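Local coordinates for receptor-like protein kinase ANXUR1 (Arabidopsis thaliana, PDB 6FIG), which is a malectin-like receptor kinase of plant reproduction, whose extracellular region probably senses signals outside the cell and whose kinase domain probably phosphorylates serine and threonine, at residues Gly87-Ala99 and Ile138-Phe152. Numbering follows the deposited sequence.
With NAG (2-acetamido-2-deoxy-beta-D-glucopyranose), chain C.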
# COMPACT_ATOMS: atom_id res chain seq x y z
N GLY A 87 -3.08 -33.94 14.77
CA GLY A 87 -2.47 -35.25 15.00
C GLY A 87 -1.75 -35.90 13.82
O GLY A 87 -1.26 -37.02 13.96
N LEU A 88 -1.65 -35.22 12.68
CA LEU A 88 -1.02 -35.81 11.50
C LEU A 88 0.50 -35.70 11.60
O LEU A 88 1.00 -34.79 12.22
CB LEU A 88 -1.52 -35.15 10.21
CG LEU A 88 -3.00 -35.28 9.88
CD1 LEU A 88 -3.36 -34.41 8.69
CD2 LEU A 88 -3.36 -36.75 9.61
N ASN A 89 1.19 -36.65 10.98
CA ASN A 89 2.66 -36.68 10.94
C ASN A 89 3.07 -35.84 9.73
O ASN A 89 2.85 -36.25 8.60
CB ASN A 89 3.15 -38.14 10.80
CG ASN A 89 4.67 -38.28 10.82
OD1 ASN A 89 5.41 -37.34 10.58
ND2 ASN A 89 5.15 -39.50 11.12
N ILE A 90 3.67 -34.68 9.98
CA ILE A 90 4.11 -33.77 8.90
C ILE A 90 5.08 -34.41 7.90
O ILE A 90 5.13 -34.00 6.75
CB ILE A 90 4.70 -32.45 9.48
CG1 ILE A 90 4.66 -31.30 8.46
CG2 ILE A 90 6.11 -32.67 10.03
CD1 ILE A 90 3.27 -30.87 8.06
N SER A 91 5.83 -35.43 8.32
CA SER A 91 6.69 -36.19 7.39
C SER A 91 5.92 -36.95 6.30
O SER A 91 6.53 -37.36 5.31
CB SER A 91 7.58 -37.18 8.15
OG SER A 91 8.47 -36.48 9.00
N ASN A 92 4.61 -37.13 6.46
CA ASN A 92 3.77 -37.76 5.44
C ASN A 92 3.26 -36.77 4.41
O ASN A 92 2.70 -37.20 3.41
CB ASN A 92 2.54 -38.45 6.07
CG ASN A 92 2.90 -39.64 6.93
OD1 ASN A 92 3.97 -40.23 6.79
ND2 ASN A 92 2.00 -40.00 7.83
N SER A 93 3.47 -35.47 4.64
CA SER A 93 2.98 -34.46 3.71
C SER A 93 3.86 -34.36 2.47
O SER A 93 5.02 -33.99 2.53
CB SER A 93 2.84 -33.09 4.38
OG SER A 93 2.44 -32.11 3.41
N TYR A 94 3.27 -34.72 1.33
CA TYR A 94 3.85 -34.57 0.02
C TYR A 94 2.70 -34.10 -0.86
O TYR A 94 1.65 -34.73 -0.85
CB TYR A 94 4.40 -35.89 -0.51
CG TYR A 94 5.65 -36.38 0.18
CD1 TYR A 94 6.91 -36.02 -0.29
CD2 TYR A 94 5.57 -37.19 1.32
CE1 TYR A 94 8.06 -36.46 0.34
CE2 TYR A 94 6.72 -37.64 1.96
CZ TYR A 94 7.96 -37.25 1.47
OH TYR A 94 9.09 -37.70 2.10
N PHE A 95 2.89 -33.02 -1.59
CA PHE A 95 1.81 -32.53 -2.46
C PHE A 95 2.26 -31.68 -3.63
O PHE A 95 3.44 -31.27 -3.73
CB PHE A 95 0.75 -31.82 -1.63
CG PHE A 95 1.24 -30.62 -0.89
CD1 PHE A 95 1.81 -30.76 0.37
CD2 PHE A 95 1.04 -29.35 -1.40
CE1 PHE A 95 2.22 -29.63 1.08
CE2 PHE A 95 1.45 -28.22 -0.70
CZ PHE A 95 2.04 -28.37 0.55
N THR A 96 1.31 -31.44 -4.53
CA THR A 96 1.50 -30.63 -5.70
C THR A 96 0.69 -29.36 -5.53
O THR A 96 -0.38 -29.37 -4.92
CB THR A 96 1.05 -31.41 -6.96
OG1 THR A 96 1.90 -32.55 -7.14
CG2 THR A 96 1.05 -30.58 -8.25
N VAL A 97 1.22 -28.26 -6.05
CA VAL A 97 0.45 -27.02 -6.17
C VAL A 97 0.58 -26.53 -7.60
O VAL A 97 1.72 -26.43 -8.13
CB VAL A 97 0.91 -25.91 -5.21
CG1 VAL A 97 -0.01 -24.70 -5.33
CG2 VAL A 97 1.02 -26.42 -3.77
N GLU A 98 -0.55 -26.17 -8.17
CA GLU A 98 -0.64 -25.63 -9.51
C GLU A 98 -1.36 -24.29 -9.45
O GLU A 98 -2.30 -24.11 -8.66
CB GLU A 98 -1.41 -26.58 -10.41
CG GLU A 98 -0.70 -27.89 -10.69
CD GLU A 98 -1.67 -28.95 -11.19
OE1 GLU A 98 -2.44 -29.52 -10.38
OE2 GLU A 98 -1.68 -29.20 -12.41
N ALA A 99 -0.94 -23.36 -10.30
CA ALA A 99 -1.62 -22.06 -10.44
C ALA A 99 -1.98 -21.93 -11.90
O ALA A 99 -1.10 -21.76 -12.77
CB ALA A 99 -0.74 -20.91 -9.99
N ILE A 138 -5.83 -21.94 -7.77
CA ILE A 138 -4.68 -22.49 -7.07
C ILE A 138 -5.11 -23.83 -6.51
O ILE A 138 -5.97 -23.89 -5.62
CB ILE A 138 -4.19 -21.61 -5.91
CG1 ILE A 138 -3.88 -20.20 -6.40
CG2 ILE A 138 -2.96 -22.24 -5.26
CD1 ILE A 138 -3.65 -19.22 -5.27
N LYS A 139 -4.55 -24.90 -7.07
CA LYS A 139 -4.98 -26.27 -6.77
C LYS A 139 -3.94 -26.99 -5.95
O LYS A 139 -2.77 -27.06 -6.36
CB LYS A 139 -5.23 -27.06 -8.05
CG LYS A 139 -5.71 -28.48 -7.78
CD LYS A 139 -6.12 -29.20 -9.05
CE LYS A 139 -7.07 -30.31 -8.68
NZ LYS A 139 -7.35 -31.28 -9.76
N PHE A 140 -4.37 -27.52 -4.80
CA PHE A 140 -3.56 -28.33 -3.92
C PHE A 140 -3.94 -29.79 -4.09
O PHE A 140 -5.09 -30.15 -3.88
CB PHE A 140 -3.76 -27.91 -2.45
CG PHE A 140 -3.14 -26.59 -2.12
CD1 PHE A 140 -3.77 -25.40 -2.47
CD2 PHE A 140 -1.89 -26.51 -1.47
CE1 PHE A 140 -3.20 -24.16 -2.17
CE2 PHE A 140 -1.32 -25.28 -1.17
CZ PHE A 140 -1.96 -24.10 -1.53
N THR A 141 -2.99 -30.65 -4.45
CA THR A 141 -3.26 -32.06 -4.67
C THR A 141 -2.32 -32.92 -3.84
O THR A 141 -1.13 -33.01 -4.18
CB THR A 141 -3.08 -32.45 -6.14
OG1 THR A 141 -3.90 -31.62 -6.95
CG2 THR A 141 -3.42 -33.93 -6.36
N PRO A 142 -2.82 -33.57 -2.78
CA PRO A 142 -2.00 -34.51 -2.02
C PRO A 142 -1.41 -35.59 -2.95
O PRO A 142 -2.06 -35.99 -3.93
CB PRO A 142 -2.99 -35.13 -1.03
CG PRO A 142 -4.03 -34.09 -0.85
CD PRO A 142 -4.18 -33.44 -2.20
N SER A 143 -0.19 -36.04 -2.66
CA SER A 143 0.44 -37.07 -3.47
C SER A 143 -0.43 -38.34 -3.51
O SER A 143 -0.87 -38.82 -2.47
CB SER A 143 1.80 -37.45 -2.89
OG SER A 143 2.34 -38.57 -3.58
N ASP A 144 -0.66 -38.86 -4.71
CA ASP A 144 -1.35 -40.13 -4.86
C ASP A 144 -0.42 -41.34 -4.74
O ASP A 144 -0.85 -42.47 -4.97
CB ASP A 144 -2.17 -40.17 -6.17
CG ASP A 144 -1.31 -40.20 -7.44
OD1 ASP A 144 -0.06 -40.14 -7.38
OD2 ASP A 144 -1.92 -40.28 -8.52
N LYS A 145 0.84 -41.11 -4.36
CA LYS A 145 1.83 -42.19 -4.23
C LYS A 145 2.00 -42.68 -2.78
O LYS A 145 2.16 -43.88 -2.57
CB LYS A 145 3.14 -41.78 -4.89
CG LYS A 145 3.02 -41.85 -6.41
CD LYS A 145 3.98 -40.95 -7.16
CE LYS A 145 3.33 -40.37 -8.41
NZ LYS A 145 2.69 -41.38 -9.29
N TYR A 146 1.91 -41.78 -1.81
CA TYR A 146 1.96 -42.14 -0.39
C TYR A 146 0.55 -42.08 0.17
O TYR A 146 -0.22 -41.19 -0.17
CB TYR A 146 2.89 -41.19 0.36
CG TYR A 146 4.22 -41.06 -0.34
CD1 TYR A 146 5.15 -42.11 -0.31
CD2 TYR A 146 4.54 -39.92 -1.06
CE1 TYR A 146 6.37 -42.00 -0.96
CE2 TYR A 146 5.76 -39.80 -1.71
CZ TYR A 146 6.67 -40.84 -1.67
OH TYR A 146 7.87 -40.71 -2.32
N ARG A 147 0.21 -43.03 1.04
CA ARG A 147 -1.19 -43.32 1.36
C ARG A 147 -1.80 -42.36 2.40
O ARG A 147 -3.00 -42.06 2.35
CB ARG A 147 -1.36 -44.78 1.81
CG ARG A 147 -0.63 -45.82 0.95
CD ARG A 147 -0.75 -45.59 -0.57
NE ARG A 147 -0.00 -46.59 -1.35
CZ ARG A 147 0.31 -46.50 -2.64
NH1 ARG A 147 -0.04 -45.43 -3.37
NH2 ARG A 147 1.00 -47.48 -3.23
N ASP A 148 -0.96 -41.92 3.34
CA ASP A 148 -1.33 -40.89 4.31
C ASP A 148 -0.80 -39.50 3.86
O ASP A 148 -0.59 -38.62 4.69
CB ASP A 148 -0.77 -41.25 5.71
CG ASP A 148 -1.50 -42.42 6.37
OD1 ASP A 148 -0.86 -43.45 6.62
OD2 ASP A 148 -2.71 -42.30 6.66
N ALA A 149 -0.58 -39.30 2.55
CA ALA A 149 -0.16 -37.97 2.04
C ALA A 149 -1.29 -36.97 2.22
O ALA A 149 -2.44 -37.27 1.91
CB ALA A 149 0.23 -38.03 0.57
N PHE A 150 -0.93 -35.79 2.72
CA PHE A 150 -1.86 -34.67 2.80
C PHE A 150 -1.13 -33.38 2.41
O PHE A 150 0.11 -33.32 2.37
CB PHE A 150 -2.45 -34.57 4.21
CG PHE A 150 -1.45 -34.21 5.28
CD1 PHE A 150 -1.30 -32.90 5.70
CD2 PHE A 150 -0.67 -35.20 5.86
CE1 PHE A 150 -0.38 -32.57 6.68
CE2 PHE A 150 0.24 -34.88 6.86
CZ PHE A 150 0.39 -33.56 7.26
N ALA A 151 -1.91 -32.37 2.10
CA ALA A 151 -1.38 -31.05 1.76
C ALA A 151 -1.75 -30.08 2.86
O ALA A 151 -2.70 -30.29 3.61
CB ALA A 151 -1.92 -30.59 0.42
N PHE A 152 -1.00 -29.00 2.97
CA PHE A 152 -1.33 -27.95 3.92
C PHE A 152 -0.83 -26.63 3.38
O PHE A 152 0.03 -26.59 2.48
CB PHE A 152 -0.76 -28.23 5.32
CG PHE A 152 0.72 -28.05 5.44
CD1 PHE A 152 1.60 -28.99 4.92
CD2 PHE A 152 1.25 -26.92 6.06
CE1 PHE A 152 2.98 -28.81 5.01
CE2 PHE A 152 2.61 -26.73 6.16
CZ PHE A 152 3.48 -27.67 5.63
C1 NAG C . 9.35 -37.37 -3.25
C2 NAG C . 9.99 -38.44 -4.11
C3 NAG C . 10.80 -39.42 -3.27
C4 NAG C . 11.75 -38.68 -2.33
C5 NAG C . 10.97 -37.66 -1.50
C6 NAG C . 11.85 -36.84 -0.56
C7 NAG C . 8.62 -38.94 -6.10
C8 NAG C . 7.47 -39.77 -6.61
N2 NAG C . 8.93 -39.15 -4.82
O3 NAG C . 11.54 -40.30 -4.11
O4 NAG C . 12.36 -39.66 -1.47
O5 NAG C . 10.30 -36.76 -2.38
O6 NAG C . 12.77 -36.04 -1.32
O7 NAG C . 9.21 -38.17 -6.82
O HOH W 1 0.24 -34.44 -6.11
O HOH W 2 -2.29 -29.56 -7.72
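The Phe150 ring lies between Leu88 and Ser93. Leu88 CD1 sits over the centre of one face, 3.8 Å from the centroid of the Phe150 ring. Ser93 CB covers the opposite face nearer the rim, and Asn89 O meets the ring edge. With chi1 at 66°, Phe150 CG stands between its own backbone N and carbonyl carbon, and the ring reaches back to residues 88-93. The Phe95 ring takes Ala151 CB over one face, with Ala151 CB only 3.4 Å from Phe95 CG. Ile90 CD1 lies over a face of the Phe152 ring, whose edge meets Ser93 OG. That hydroxyl donates to Phe150 O (2.8 Å), tilted 29° from the carbonyl plane. The Tyr94 and Tyr146 rings pack obliquely, planes 37° apart. Both touch the glycan: NAG N2 donates to Tyr146 OH at 3.1 Å, and Tyr94 CE1 approaches the NAG ring oxygen.

Strands 95-99 and 138-142 run antiparallel. Thr96-Thr141 and Glu98-Lys139 are hydrogen-bonded pairs. One water joins Thr96 OG1 (2.7 Å) to Thr141 O (2.8 Å); a second links Glu98 OE1, Lys139 O and Thr141 OG1.

Both strands belong to a five-stranded antiparallel sheet of the malectin-like domain, between strands 62-67 and 102-108. Phe108 meets Phe95 edge-to-face. Ile57 and Phe58 of strand 54-58 pack against residues 150-152, and helix 110-117 touches Ile90, Tyr94 and Phe152.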